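Local coordinates for protein putative phytoene/squalene synthase YisP (PDB 3WE9) that hydrolyses farnesyl diphosphate to farnesol and diphosphate, an activity that takes part in biofilm formation by Bacillus subtilis, at residues 2-5 against 6-10; 31-34 against 35-38. One frame throughout, in Å; residues are numbered along the deposited sequence.

In the fold
Both contacts are local and sit at helix ends, in series along the chain: residues 2-5 lead into helix 6-25, and residues 35-38 lead out of helix 27-33 toward helix 38-54. Their centres are about 24 Å apart and their nearest atoms about 9 Å, so they do not touch. Contact 1 lies about 33 Å from the centre of the chain and buries none of its touching residues; its chemistry is accordingly polar, with a cap, an ion pair and a bridging water. Contact 2, about 15 Å from that centre, is partly buried. There a turn bond and backbone carbonyls set round a tyrosine ring combine with leucines that pack on helices 38-54 and 228-250.

Contact 1: residues 2-5 against 6-10; sequences IHRS and EKMKE
Ser5 and Lys9 are joined through the backbone, Lys9 N donating to Ser5 O over 3.0 Å in the carbonyl plane. The N-H...O angle is 158°, so the first turn of helix 6-25 closes with a nearly straight bond. The side chain of Ser5 grips the same turn: its OG accepts from Met8 N at 3.1 Å. With chi1 at 67°, OG sits between the backbone N and the carbonyl carbon of its own residue, which turns it toward the start of the helix. The CB of Met8 lies against this hydroxyl oxygen, while the end of the methionine leads away from residues 2-5, its CG passing near Arg4 CD.

Ser5 is thus the N-cap of helix 6-25, its hydroxyl serving an N-H of the first turn, which has no earlier helical carbonyl to bond. This helix belongs to the all-alpha fold of the phytoene/squalene synthase family, and the cap stands on the protein surface.

Lys9 runs alongside the Ser5 carbonyl, its CG 3.3 Å from Ser5 O. Because the chain is extended beyond CG, it carries CE to within 3.4 Å of Arg4 O and brings NZ to Glu6. The salt bridge from Lys9 NZ to Glu6 OE2 measures 3.1 Å. The ammonium meets that oxygen on its syn side, 25° out of the carboxylate plane, and the bend of Glu6 at chi2 folds the carboxylate back toward the lysine.

A water ties this pair to the preceding loop, donating to Arg4 O at 2.7 Å and also to Glu6 OE2. That carboxylate oxygen therefore accepts from both the ammonium and the water. Within the loop itself, Ile2 CG2 lies 3.5 Å above one face of the Arg4 guanidinium, over its centre.

Contact 2: residues 31-34 against 35-38; sequences KALS and YLPL
Tyr35 packs its ring back against the last turn of helix 27-33, where it meets backbone oxygens. Ala32 O approaches the ring edge near its plane, 3.3 Å from Tyr35 CD2, and Lys31 O comes in obliquely. One face has Ser34 OG over its centre, 4.0 Å above the plane. With chi1 at 71°, OG sits between the Ser34 backbone N and carbonyl carbon and reaches back to Lys31 O. Ser34 OG donates to Lys31 O at 2.5 Å; with Ser34 N, two donors thus grip that carbonyl, and the bond from OG helps hold the hydroxyl over the ring.

A type I beta turn, Leu33 to Leu36, leads the chain off the helix. Leu36 N donates to Leu33 O over 3.0 Å, straight at the hydrogen (165°) but 50° out of the carbonyl plane. The tightly packed side holds these two leucines, lying side by side with Leu33 CD2 and Leu36 CD1 3.9 Å apart, both buried and touching Ser44 of helix 38-54.

The looser side is partly exposed: Lys31 crosses Tyr35 with CE 3.9 Å from Tyr35 OH, and both rest on Leu271. Replacing Tyr35 by an alanine is likely to leave Ser34 OG without the ring face and to open a gap beside Thr233 and Leu271.

With Ala32 O also accepting from Thr233 OG1, the chemistry implies that side-chain hydroxyls help satisfy carbonyls at this helix end.

Contact 1: residues 2-5 against 6-10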
ATOM      1  N   ILE A   2     -14.410  20.785  27.560  1.00 47.86           N
ATOM      2  CA  ILE A   2     -15.675  20.301  26.937  1.00 47.07           C
ATOM      3  C   ILE A   2     -16.131  18.973  27.524  1.00 46.66           C
ATOM      4  O   ILE A   2     -15.337  18.050  27.705  1.00 47.50           O
ATOM      5  CB  ILE A   2     -15.521  20.118  25.410  1.00 47.24           C
ATOM      6  CG1 ILE A   2     -16.798  19.500  24.830  1.00 48.44           C
ATOM      7  CG2 ILE A   2     -14.317  19.240  25.108  1.00 47.58           C
ATOM      8  CD1 ILE A   2     -16.736  19.213  23.339  1.00 49.17           C
ATOM      9  N   HIS A   3     -17.419  18.888  27.829  1.00 44.75           N
ATOM     10  CA  HIS A   3     -17.978  17.663  28.365  1.00 43.00           C
ATOM     11  C   HIS A   3     -18.250  16.772  27.160  1.00 41.01           C
ATOM     12  O   HIS A   3     -19.268  16.924  26.484  1.00 38.81           O
ATOM     13  CB  HIS A   3     -19.289  17.953  29.100  1.00 44.03           C
ATOM     14  CG  HIS A   3     -19.901  16.748  29.747  1.00 44.71           C
ATOM     15  ND1 HIS A   3     -19.409  16.196  30.911  1.00 44.79           N
ATOM     16  CD2 HIS A   3     -20.964  15.989  29.390  1.00 44.11           C
ATOM     17  CE1 HIS A   3     -20.145  15.151  31.245  1.00 45.37           C
ATOM     18  NE2 HIS A   3     -21.094  15.003  30.338  1.00 44.07           N
ATOM     19  N   ARG A   4     -17.323  15.866  26.867  1.00 38.92           N
ATOM     20  CA  ARG A   4     -17.498  14.962  25.741  1.00 36.49           C
ATOM     21  C   ARG A   4     -18.248  13.728  26.212  1.00 34.37           C
ATOM     22  O   ARG A   4     -18.115  13.315  27.362  1.00 34.52           O
ATOM     23  CB  ARG A   4     -16.143  14.547  25.158  1.00 38.51           C
ATOM     24  CG  ARG A   4     -15.342  15.676  24.532  1.00 40.92           C
ATOM     25  CD  ARG A   4     -14.158  15.119  23.751  1.00 44.09           C
ATOM     26  NE  ARG A   4     -13.263  16.164  23.256  1.00 46.97           N
ATOM     27  CZ  ARG A   4     -13.603  17.093  22.366  1.00 47.97           C
ATOM     28  NH1 ARG A   4     -14.828  17.117  21.856  1.00 48.40           N
ATOM     29  NH2 ARG A   4     -12.714  18.003  21.986  1.00 48.37           N
ATOM     30  N   SER A   5     -19.045  13.144  25.325  1.00 31.14           N
ATOM     31  CA  SER A   5     -19.800  11.948  25.669  1.00 30.80           C
ATOM     32  C   SER A   5     -18.792  10.815  25.846  1.00 31.22           C
ATOM     33  O   SER A   5     -17.720  10.833  25.241  1.00 29.90           O
ATOM     34  CB  SER A   5     -20.779  11.594  24.546  1.00 28.09           C
ATOM     35  OG  SER A   5     -20.080  11.187  23.383  1.00 24.82           O
ATOM     36  N   GLU A   6     -19.128   9.836  26.678  1.00 32.66           N
ATOM     37  CA  GLU A   6     -18.224   8.716  26.894  1.00 35.08           C
ATOM     38  C   GLU A   6     -17.943   8.043  25.556  1.00 34.99           C
ATOM     39  O   GLU A   6     -16.821   7.622  25.287  1.00 34.95           O
ATOM     40  CB  GLU A   6     -18.832   7.715  27.878  1.00 37.50           C
ATOM     41  CG  GLU A   6     -18.954   8.241  29.304  1.00 42.53           C
ATOM     42  CD  GLU A   6     -17.641   8.795  29.844  1.00 45.58           C
ATOM     43  OE1 GLU A   6     -16.636   8.050  29.872  1.00 47.66           O
ATOM     44  OE2 GLU A   6     -17.615   9.983  30.240  1.00 47.79           O
ATOM     45  N   LYS A   7     -18.970   7.960  24.714  1.00 34.58           N
ATOM     46  CA  LYS A   7     -18.839   7.348  23.395  1.00 35.13           C
ATOM     47  C   LYS A   7     -17.750   8.029  22.560  1.00 33.43           C
ATOM     48  O   LYS A   7     -16.932   7.359  21.930  1.00 33.07           O
ATOM     49  CB  LYS A   7     -20.176   7.412  22.647  1.00 37.77           C
ATOM     50  CG  LYS A   7     -20.106   6.903  21.212  1.00 40.75           C
ATOM     51  CD  LYS A   7     -21.441   7.042  20.486  1.00 42.31           C
ATOM     52  CE  LYS A   7     -22.510   6.138  21.086  1.00 43.48           C
ATOM     53  NZ  LYS A   7     -23.733   6.078  20.228  1.00 43.15           N
ATOM     54  N   MET A   8     -17.743   9.358  22.552  1.00 30.69           N
ATOM     55  CA  MET A   8     -16.738  10.090  21.788  1.00 31.73           C
ATOM     56  C   MET A   8     -15.368   9.865  22.412  1.00 31.05           C
ATOM     57  O   MET A   8     -14.366   9.766  21.710  1.00 29.91           O
ATOM     58  CB  MET A   8     -17.056  11.588  21.760  1.00 32.90           C
ATOM     59  CG  MET A   8     -16.106  12.422  20.901  1.00 36.91           C
ATOM     60  SD  MET A   8     -15.949  11.837  19.179  1.00 42.03           S
ATOM     61  CE  MET A   8     -17.663  11.580  18.741  1.00 38.61           C
ATOM     62  N   LYS A   9     -15.327   9.789  23.737  1.00 30.94           N
ATOM     63  CA  LYS A   9     -14.066   9.558  24.424  1.00 32.27           C
ATOM     64  C   LYS A   9     -13.501   8.220  23.961  1.00 31.91           C
ATOM     65  O   LYS A   9     -12.307   8.091  23.701  1.00 33.04           O
ATOM     66  CB  LYS A   9     -14.279   9.535  25.939  1.00 32.09           C
ATOM     67  CG  LYS A   9     -14.682  10.874  26.529  1.00 32.48           C
ATOM     68  CD  LYS A   9     -14.819  10.780  28.039  1.00 33.94           C
ATOM     69  CE  LYS A   9     -15.211  12.112  28.655  1.00 34.12           C
ATOM     70  NZ  LYS A   9     -15.327  12.001  30.142  1.00 36.30           N
ATOM     71  N   GLU A  10     -14.377   7.230  23.848  1.00 33.04           N
ATOM     72  CA  GLU A  10     -13.973   5.903  23.416  1.00 35.26           C
ATOM     73  C   GLU A  10     -13.527   5.916  21.960  1.00 34.81           C
ATOM     74  O   GLU A  10     -12.614   5.186  21.572  1.00 33.63           O
ATOM     75  CB  GLU A  10     -15.128   4.928  23.604  1.00 36.86           C
ATOM     76  CG  GLU A  10     -15.740   5.011  24.986  1.00 42.08           C
ATOM     77  CD  GLU A  10     -16.686   3.876  25.271  1.00 44.48           C
ATOM     78  OE1 GLU A  10     -17.512   3.549  24.391  1.00 46.68           O
ATOM     79  OE2 GLU A  10     -16.604   3.315  26.381  1.00 48.31           O
TER
HETATM   80  O   HOH W   1     -19.420  12.425  29.542  1.00 33.08           O

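Contact 2: residues 31-34 against 35-38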
ATOM      1  N   LYS A  31       3.830   8.087   7.978  1.00 32.48           N
ATOM      2  CA  LYS A  31       4.536   9.344   7.806  1.00 31.26           C
ATOM      3  C   LYS A  31       3.865  10.186   6.720  1.00 28.92           C
ATOM      4  O   LYS A  31       3.700  11.397   6.871  1.00 27.13           O
ATOM      5  CB  LYS A  31       5.995   9.072   7.428  1.00 33.97           C
ATOM      6  CG  LYS A  31       6.838  10.324   7.299  1.00 34.90           C
ATOM      7  CD  LYS A  31       6.855  11.097   8.604  1.00 39.28           C
ATOM      8  CE  LYS A  31       7.586  12.417   8.458  1.00 41.12           C
ATOM      9  NZ  LYS A  31       7.488  13.225   9.708  1.00 44.11           N
ATOM     10  N   ALA A  32       3.483   9.539   5.625  1.00 26.72           N
ATOM     11  CA  ALA A  32       2.827  10.233   4.520  1.00 25.20           C
ATOM     12  C   ALA A  32       1.478  10.797   4.966  1.00 24.78           C
ATOM     13  O   ALA A  32       1.106  11.913   4.599  1.00 23.90           O
ATOM     14  CB  ALA A  32       2.627   9.278   3.347  1.00 24.58           C
ATOM     15  N   LEU A  33       0.755  10.018   5.762  1.00 22.91           N
ATOM     16  CA  LEU A  33      -0.555  10.421   6.263  1.00 23.75           C
ATOM     17  C   LEU A  33      -0.495  11.548   7.288  1.00 24.58           C
ATOM     18  O   LEU A  33      -1.476  12.271   7.479  1.00 23.38           O
ATOM     19  CB  LEU A  33      -1.260   9.218   6.894  1.00 24.06           C
ATOM     20  CG  LEU A  33      -1.678   8.066   5.974  1.00 21.99           C
ATOM     21  CD1 LEU A  33      -2.222   6.918   6.818  1.00 22.23           C
ATOM     22  CD2 LEU A  33      -2.717   8.545   4.979  1.00 21.50           C
ATOM     23  N   SER A  34       0.656  11.702   7.938  1.00 24.88           N
ATOM     24  CA  SER A  34       0.814  12.729   8.962  1.00 26.62           C
ATOM     25  C   SER A  34       0.563  14.139   8.439  1.00 26.47           C
ATOM     26  O   SER A  34       0.256  15.046   9.211  1.00 26.10           O
ATOM     27  CB  SER A  34       2.216  12.651   9.586  1.00 26.87           C
ATOM     28  OG  SER A  34       3.212  13.082   8.673  1.00 28.67           O
ATOM     29  N   TYR A  35       0.682  14.320   7.126  1.00 26.05           N
ATOM     30  CA  TYR A  35       0.479  15.629   6.512  1.00 26.61           C
ATOM     31  C   TYR A  35      -0.986  16.028   6.359  1.00 25.54           C
ATOM     32  O   TYR A  35      -1.290  17.180   6.046  1.00 25.95           O
ATOM     33  CB  TYR A  35       1.176  15.679   5.153  1.00 28.17           C
ATOM     34  CG  TYR A  35       2.669  15.495   5.263  1.00 31.43           C
ATOM     35  CD1 TYR A  35       3.464  16.459   5.879  1.00 32.66           C
ATOM     36  CD2 TYR A  35       3.286  14.342   4.777  1.00 31.60           C
ATOM     37  CE1 TYR A  35       4.840  16.281   6.008  1.00 35.51           C
ATOM     38  CE2 TYR A  35       4.660  14.152   4.902  1.00 34.21           C
ATOM     39  CZ  TYR A  35       5.430  15.125   5.518  1.00 35.85           C
ATOM     40  OH  TYR A  35       6.789  14.949   5.636  1.00 37.87           O
ATOM     41  N   LEU A  36      -1.892  15.082   6.572  1.00 23.69           N
ATOM     42  CA  LEU A  36      -3.318  15.373   6.471  1.00 21.70           C
ATOM     43  C   LEU A  36      -3.819  16.079   7.732  1.00 21.91           C
ATOM     44  O   LEU A  36      -3.234  15.933   8.808  1.00 21.35           O
ATOM     45  CB  LEU A  36      -4.115  14.075   6.305  1.00 20.67           C
ATOM     46  CG  LEU A  36      -4.003  13.271   5.004  1.00 21.73           C
ATOM     47  CD1 LEU A  36      -4.632  11.898   5.207  1.00 20.69           C
ATOM     48  CD2 LEU A  36      -4.688  14.018   3.873  1.00 20.72           C
ATOM     49  N   PRO A  37      -4.898  16.871   7.608  1.00 20.08           N
ATOM     50  CA  PRO A  37      -5.442  17.557   8.782  1.00 21.64           C
ATOM     51  C   PRO A  37      -5.870  16.441   9.732  1.00 22.22           C
ATOM     52  O   PRO A  37      -6.156  15.327   9.287  1.00 21.41           O
ATOM     53  CB  PRO A  37      -6.634  18.324   8.212  1.00 20.76           C
ATOM     54  CG  PRO A  37      -6.163  18.668   6.828  1.00 21.34           C
ATOM     55  CD  PRO A  37      -5.528  17.365   6.372  1.00 21.80           C
ATOM     56  N   LEU A  38      -5.912  16.736  11.027  1.00 23.10           N
ATOM     57  CA  LEU A  38      -6.262  15.741  12.037  1.00 25.36           C
ATOM     58  C   LEU A  38      -7.462  14.847  11.725  1.00 24.48           C
ATOM     59  O   LEU A  38      -7.359  13.617  11.779  1.00 23.58           O
ATOM     60  CB  LEU A  38      -6.476  16.431  13.392  1.00 28.79           C
ATOM     61  CG  LEU A  38      -6.723  15.487  14.573  1.00 31.43           C
ATOM     62  CD1 LEU A  38      -5.574  14.486  14.676  1.00 31.56           C
ATOM     63  CD2 LEU A  38      -6.854  16.293  15.862  1.00 32.63           C
TER